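Local structure of UTP-glucose-1-phosphate uridylyltransferase 2 (Trypanosoma brucei, 3GUE) at residues V367-V375 with R396-P407. The protein probably catalyses the formation of UDP-glucose and diphosphate from glucose 1-phosphate and UTP. Residues are numbered along the deposited sequence; the frame is centred on the assembly and turned at random. Where two conformers were deposited one is given.
Sequences VPRERFAPV and RLVLCEERNGKP. With UPG (uridine-5'-diphosphate-glucose), chain C.
Glu370 lies across strand 397-399, its side chain at about a right angle to those of Val398 and Leu399. In the conformer given, with CG anti to the carbonyl carbon, a bend at chi2 (-70°) turns the carboxylate back toward the strand. Glu370 CB packs 4.1 Å from Val398 CG1, while the carboxylate itself reaches the strand, Glu370 OE2 lying 3.5 Å from Leu399 CB. In this conformer water 3 donates a weak bond to Glu370 OE2 and a stronger one to Cys400 O, and accepts from Gly405 N.

Arg369 suits the buried side because its long chain offers both carbon and charge. Its CD rests 3.4 Å from Gly405 O, in the type I' turn 403-406, where Gly405 has a positive phi (84°) that glycine adopts readily. Arg369 NE lies 3.6 Å from Pro407 CG. Phe372 CD2 lies over one face of the guanidinium, toward its rim, while Asp253 pairs with NH2.

Backbone groups are linked through water: water 1 bridges Arg369 O and Leu399 N, at 3.0 Å from each. Arg396 NH1 adds a weak bond to Glu370 O (2.9 Å, 127°), and also bonds Gly224 O.

The contact thus joins the 3-10 turn after strand 362-366, an outermost strand of the central mixed sheet of this GT-A-type fold, to the hairpin of strands 389-391 and 397-399. Beyond the turn, Phe372 and Pro374 border the UDP-glucose, and helix 378-385 packs on Ala373 and Leu397.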
loop_
_atom_site.group_PDB
_atom_site.type_symbol
_atom_site.label_atom_id
_atom_site.label_comp_id
_atom_site.label_asym_id
_atom_site.label_seq_id
_atom_site.Cartn_x
_atom_site.Cartn_y
_atom_site.Cartn_z
ATOM N N VAL A 367 3.040 11.868 11.573
ATOM C CA VAL A 367 3.455 10.868 12.553
ATOM C C VAL A 367 4.948 10.588 12.349
ATOM O O VAL A 367 5.503 10.888 11.270
ATOM C CB VAL A 367 2.560 9.561 12.537
ATOM C CG1 VAL A 367 1.076 9.904 12.756
ATOM C CG2 VAL A 367 2.770 8.693 11.244
ATOM N N PRO A 368 5.630 10.095 13.404
ATOM C CA PRO A 368 7.031 9.750 13.230
ATOM C C PRO A 368 7.243 8.646 12.158
ATOM O O PRO A 368 6.397 7.773 11.971
ATOM C CB PRO A 368 7.449 9.241 14.613
ATOM C CG PRO A 368 6.411 9.781 15.557
ATOM C CD PRO A 368 5.153 9.835 14.776
ATOM N N ARG A 369 8.369 8.719 11.456
ATOM C CA ARG A 369 8.716 7.706 10.471
ATOM C C ARG A 369 8.672 6.286 11.020
ATOM O O ARG A 369 8.554 5.364 10.247
ATOM C CB ARG A 369 10.103 7.983 9.861
ATOM C CG ARG A 369 10.406 7.140 8.630
ATOM C CD ARG A 369 10.248 7.950 7.358
ATOM N NE ARG A 369 10.241 7.119 6.153
ATOM C CZ ARG A 369 9.550 7.419 5.048
ATOM N NH1 ARG A 369 8.782 8.500 5.022
ATOM N NH2 ARG A 369 9.572 6.617 3.997
ATOM N N GLU A 370 8.746 6.069 12.338
ATOM C CA GLU A 370 8.809 4.674 12.788
ATOM C C GLU A 370 7.469 3.923 12.605
ATOM O O GLU A 370 7.397 2.708 12.783
ATOM C CB GLU A 370 9.447 4.527 14.188
ATOM C CG GLU A 370 10.811 5.270 14.346
ATOM C CD GLU A 370 11.976 4.648 13.566
ATOM O OE1 GLU A 370 12.386 3.528 13.938
ATOM O OE2 GLU A 370 12.504 5.292 12.611
ATOM N N ARG A 371 6.433 4.641 12.175
ATOM C CA ARG A 371 5.150 4.005 11.837
ATOM C C ARG A 371 4.959 3.632 10.366
ATOM O O ARG A 371 3.858 3.236 9.964
ATOM C CB ARG A 371 3.980 4.891 12.277
ATOM C CG ARG A 371 3.965 5.152 13.759
ATOM C CD ARG A 371 2.676 5.745 14.199
ATOM N NE ARG A 371 2.753 6.045 15.622
ATOM C CZ ARG A 371 1.785 6.626 16.330
ATOM N NH1 ARG A 371 0.646 6.991 15.755
ATOM N NH2 ARG A 371 1.981 6.865 17.619
ATOM N N PHE A 372 6.012 3.778 9.568
ATOM C CA PHE A 372 5.921 3.657 8.117
ATOM C C PHE A 372 7.253 3.075 7.572
ATOM O O PHE A 372 8.245 3.774 7.522
ATOM C CB PHE A 372 5.601 5.051 7.513
ATOM C CG PHE A 372 5.440 5.070 6.002
ATOM C CD1 PHE A 372 4.474 4.284 5.371
ATOM C CD2 PHE A 372 6.214 5.926 5.221
ATOM C CE1 PHE A 372 4.320 4.315 3.991
ATOM C CE2 PHE A 372 6.058 5.974 3.832
ATOM C CZ PHE A 372 5.107 5.173 3.213
ATOM N N ALA A 373 7.233 1.772 7.246
ATOM C CA ALA A 373 8.305 1.023 6.592
ATOM C C ALA A 373 7.714 0.380 5.325
ATOM O O ALA A 373 7.456 -0.832 5.304
ATOM C CB ALA A 373 8.874 -0.072 7.525
ATOM N N PRO A 374 7.491 1.189 4.273
ATOM C CA PRO A 374 6.774 0.680 3.100
ATOM C C PRO A 374 7.658 -0.224 2.242
ATOM O O PRO A 374 8.888 -0.016 2.159
ATOM C CB PRO A 374 6.483 1.961 2.297
ATOM C CG PRO A 374 7.682 2.838 2.593
ATOM C CD PRO A 374 7.897 2.602 4.092
ATOM N N VAL A 375 7.023 -1.194 1.595
ATOM C CA VAL A 375 7.671 -1.988 0.530
ATOM C C VAL A 375 6.754 -1.999 -0.686
ATOM O O VAL A 375 5.801 -2.797 -0.740
ATOM C CB VAL A 375 7.985 -3.442 0.990
ATOM C CG1 VAL A 375 8.570 -4.289 -0.191
ATOM C CG2 VAL A 375 8.978 -3.421 2.218
ATOM N N ARG A 396 7.266 -4.920 15.508
ATOM C CA ARG A 396 7.174 -4.027 14.362
ATOM C C ARG A 396 8.547 -3.980 13.705
ATOM O O ARG A 396 9.544 -4.400 14.301
ATOM C CB ARG A 396 6.692 -2.626 14.775
ATOM C CG ARG A 396 5.226 -2.577 15.190
ATOM C CD ARG A 396 4.704 -1.148 15.357
ATOM N NE ARG A 396 5.466 -0.422 16.362
ATOM C CZ ARG A 396 6.189 0.665 16.116
ATOM N NH1 ARG A 396 6.218 1.174 14.888
ATOM N NH2 ARG A 396 6.865 1.254 17.107
ATOM N N LEU A 397 8.587 -3.541 12.462
ATOM C CA LEU A 397 9.851 -3.232 11.795
ATOM C C LEU A 397 9.988 -1.735 11.685
ATOM O O LEU A 397 9.063 -1.045 11.244
ATOM C CB LEU A 397 9.934 -3.899 10.433
ATOM C CG LEU A 397 10.359 -5.360 10.561
ATOM C CD1 LEU A 397 9.236 -6.248 11.023
ATOM C CD2 LEU A 397 10.879 -5.858 9.265
ATOM N N VAL A 398 11.141 -1.227 12.103
ATOM C CA VAL A 398 11.349 0.231 12.195
ATOM C C VAL A 398 12.776 0.596 11.756
ATOM O O VAL A 398 13.721 -0.164 11.964
ATOM C CB VAL A 398 11.140 0.741 13.634
ATOM C CG1 VAL A 398 9.690 0.423 14.127
ATOM C CG2 VAL A 398 12.166 0.134 14.555
ATOM N N LEU A 399 12.902 1.771 11.150
ATOM C CA LEU A 399 14.182 2.266 10.682
ATOM C C LEU A 399 15.091 2.417 11.901
ATOM O O LEU A 399 14.636 2.813 12.980
ATOM C CB LEU A 399 13.991 3.626 9.977
ATOM C CG LEU A 399 15.217 4.243 9.306
ATOM C CD1 LEU A 399 15.624 3.471 8.075
ATOM C CD2 LEU A 399 14.905 5.688 8.942
ATOM N N CYS A 400 16.350 2.047 11.729
ATOM C CA CYS A 400 17.379 2.195 12.737
ATOM C C CYS A 400 17.610 3.654 13.143
ATOM O O CYS A 400 17.390 4.600 12.353
ATOM C CB CYS A 400 18.692 1.554 12.265
ATOM S SG CYS A 400 19.521 2.409 10.884
ATOM N N GLU A 401 18.084 3.817 14.377
ATOM C CA GLU A 401 18.259 5.122 14.997
ATOM C C GLU A 401 19.276 5.996 14.266
ATOM O O GLU A 401 19.100 7.210 14.126
ATOM C CB GLU A 401 18.667 4.953 16.463
ATOM C CG GLU A 401 18.303 6.127 17.342
ATOM C CD GLU A 401 19.269 6.328 18.516
ATOM O OE1 GLU A 401 19.887 5.339 18.986
ATOM O OE2 GLU A 401 19.413 7.487 18.974
ATOM N N GLU A 402 20.341 5.378 13.793
ATOM C CA GLU A 402 21.428 6.124 13.171
ATOM C C GLU A 402 21.085 6.693 11.788
ATOM O O GLU A 402 21.828 7.528 11.273
ATOM C CB GLU A 402 22.698 5.273 13.120
ATOM C CG GLU A 402 22.598 4.054 12.203
ATOM C CD GLU A 402 23.911 3.302 12.118
ATOM O OE1 GLU A 402 24.948 3.924 11.792
ATOM O OE2 GLU A 402 23.903 2.084 12.394
ATOM N N ARG A 403 19.986 6.219 11.182
ATOM C CA ARG A 403 19.494 6.821 9.929
ATOM C C ARG A 403 18.643 8.090 10.146
ATOM O O ARG A 403 18.079 8.634 9.190
ATOM C CB ARG A 403 18.804 5.793 9.014
ATOM C CG ARG A 403 19.781 4.797 8.344
ATOM C CD ARG A 403 20.614 5.343 7.140
ATOM N NE ARG A 403 21.153 6.700 7.286
ATOM C CZ ARG A 403 22.297 7.024 7.898
ATOM N NH1 ARG A 403 23.064 6.098 8.458
ATOM N NH2 ARG A 403 22.667 8.294 7.972
ATOM N N ASN A 404 18.602 8.558 11.400
ATOM C CA ASN A 404 17.942 9.825 11.779
ATOM C C ASN A 404 16.589 10.098 11.107
ATOM O O ASN A 404 16.290 11.238 10.725
ATOM C CB ASN A 404 18.910 11.034 11.655
ATOM C CG ASN A 404 19.474 11.226 10.238
ATOM O OD1 ASN A 404 18.796 11.747 9.345
ATOM N ND2 ASN A 404 20.737 10.831 10.042
ATOM N N GLY A 405 15.772 9.052 10.967
ATOM C CA GLY A 405 14.443 9.153 10.336
ATOM C C GLY A 405 14.409 9.071 8.813
ATOM O O GLY A 405 13.326 9.085 8.226
ATOM N N LYS A 406 15.584 9.004 8.177
ATOM C CA LYS A 406 15.695 9.025 6.719
ATOM C C LYS A 406 16.172 7.670 6.197
ATOM O O LYS A 406 17.331 7.304 6.406
ATOM C CB LYS A 406 16.644 10.122 6.224
ATOM C CG LYS A 406 16.225 11.552 6.526
ATOM C CD LYS A 406 17.244 12.530 5.961
ATOM C CE LYS A 406 17.508 13.674 6.920
ATOM N NZ LYS A 406 16.782 14.924 6.554
ATOM N N PRO A 407 15.279 6.912 5.516
ATOM C CA PRO A 407 15.735 5.624 5.007
ATOM C C PRO A 407 16.852 5.826 3.978
ATOM O O PRO A 407 16.914 6.896 3.343
ATOM C CB PRO A 407 14.489 5.051 4.318
ATOM C CG PRO A 407 13.320 5.789 4.968
ATOM C CD PRO A 407 13.861 7.166 5.183
HETATM N N1 UPG C . -4.278 -3.695 -2.093
HETATM C C2 UPG C . -5.529 -4.308 -1.878
HETATM N N3 UPG C . -6.439 -4.272 -2.920
HETATM C C4 UPG C . -6.178 -3.672 -4.129
HETATM C C5 UPG C . -4.946 -3.043 -4.344
HETATM C C6 UPG C . -3.989 -3.043 -3.333
HETATM O O2 UPG C . -5.856 -4.898 -0.838
HETATM O O4 UPG C . -7.064 -3.716 -4.994
HETATM C C1C UPG C . -3.256 -3.699 -0.996
HETATM C C2C UPG C . -1.809 -4.104 -1.289
HETATM O O2C UPG C . -1.668 -5.532 -1.294
HETATM C C3C UPG C . -1.115 -3.493 -0.074
HETATM C C4C UPG C . -1.864 -2.182 0.104
HETATM O O4C UPG C . -3.153 -2.336 -0.550
HETATM O O3C UPG C . -1.371 -4.310 1.066
HETATM C C5C UPG C . -1.123 -0.993 -0.589
HETATM O O5C UPG C . -1.100 -1.076 -1.989
HETATM P PA UPG C . 0.222 -0.675 -2.824
HETATM O O1A UPG C . 1.340 -1.371 -2.126
HETATM O O2A UPG C . 0.037 -0.870 -4.266
HETATM O O3A UPG C . 0.356 0.929 -2.481
HETATM P PB UPG C . -0.293 2.173 -3.303
HETATM O O1B UPG C . -1.736 1.918 -3.454
HETATM O O2B UPG C . 0.530 2.514 -4.505
HETATM O O3B UPG C . 0.024 3.345 -2.253
HETATM C "C1'" UPG C . -0.637 3.316 -0.935
HETATM C "C2'" UPG C . -1.462 4.585 -0.772
HETATM C "C3'" UPG C . -0.519 5.771 -0.937
HETATM C "C4'" UPG C . 0.564 5.701 0.152
HETATM C "C5'" UPG C . 1.326 4.355 0.066
HETATM C "C6'" UPG C . 2.162 4.139 1.301
HETATM O "O2'" UPG C . -2.504 4.662 -1.761
HETATM O "O3'" UPG C . -1.271 6.971 -0.893
HETATM O "O4'" UPG C . 1.475 6.781 0.020
HETATM O "O5'" UPG C . 0.433 3.208 0.025
HETATM O "O6'" UPG C . 3.125 3.115 1.045
HETATM O O HOH W 1 10.551 3.107 9.966
HETATM O O HOH W 2 8.602 1.638 10.764
HETATM O O HOH W 3 15.546 6.635 12.537
#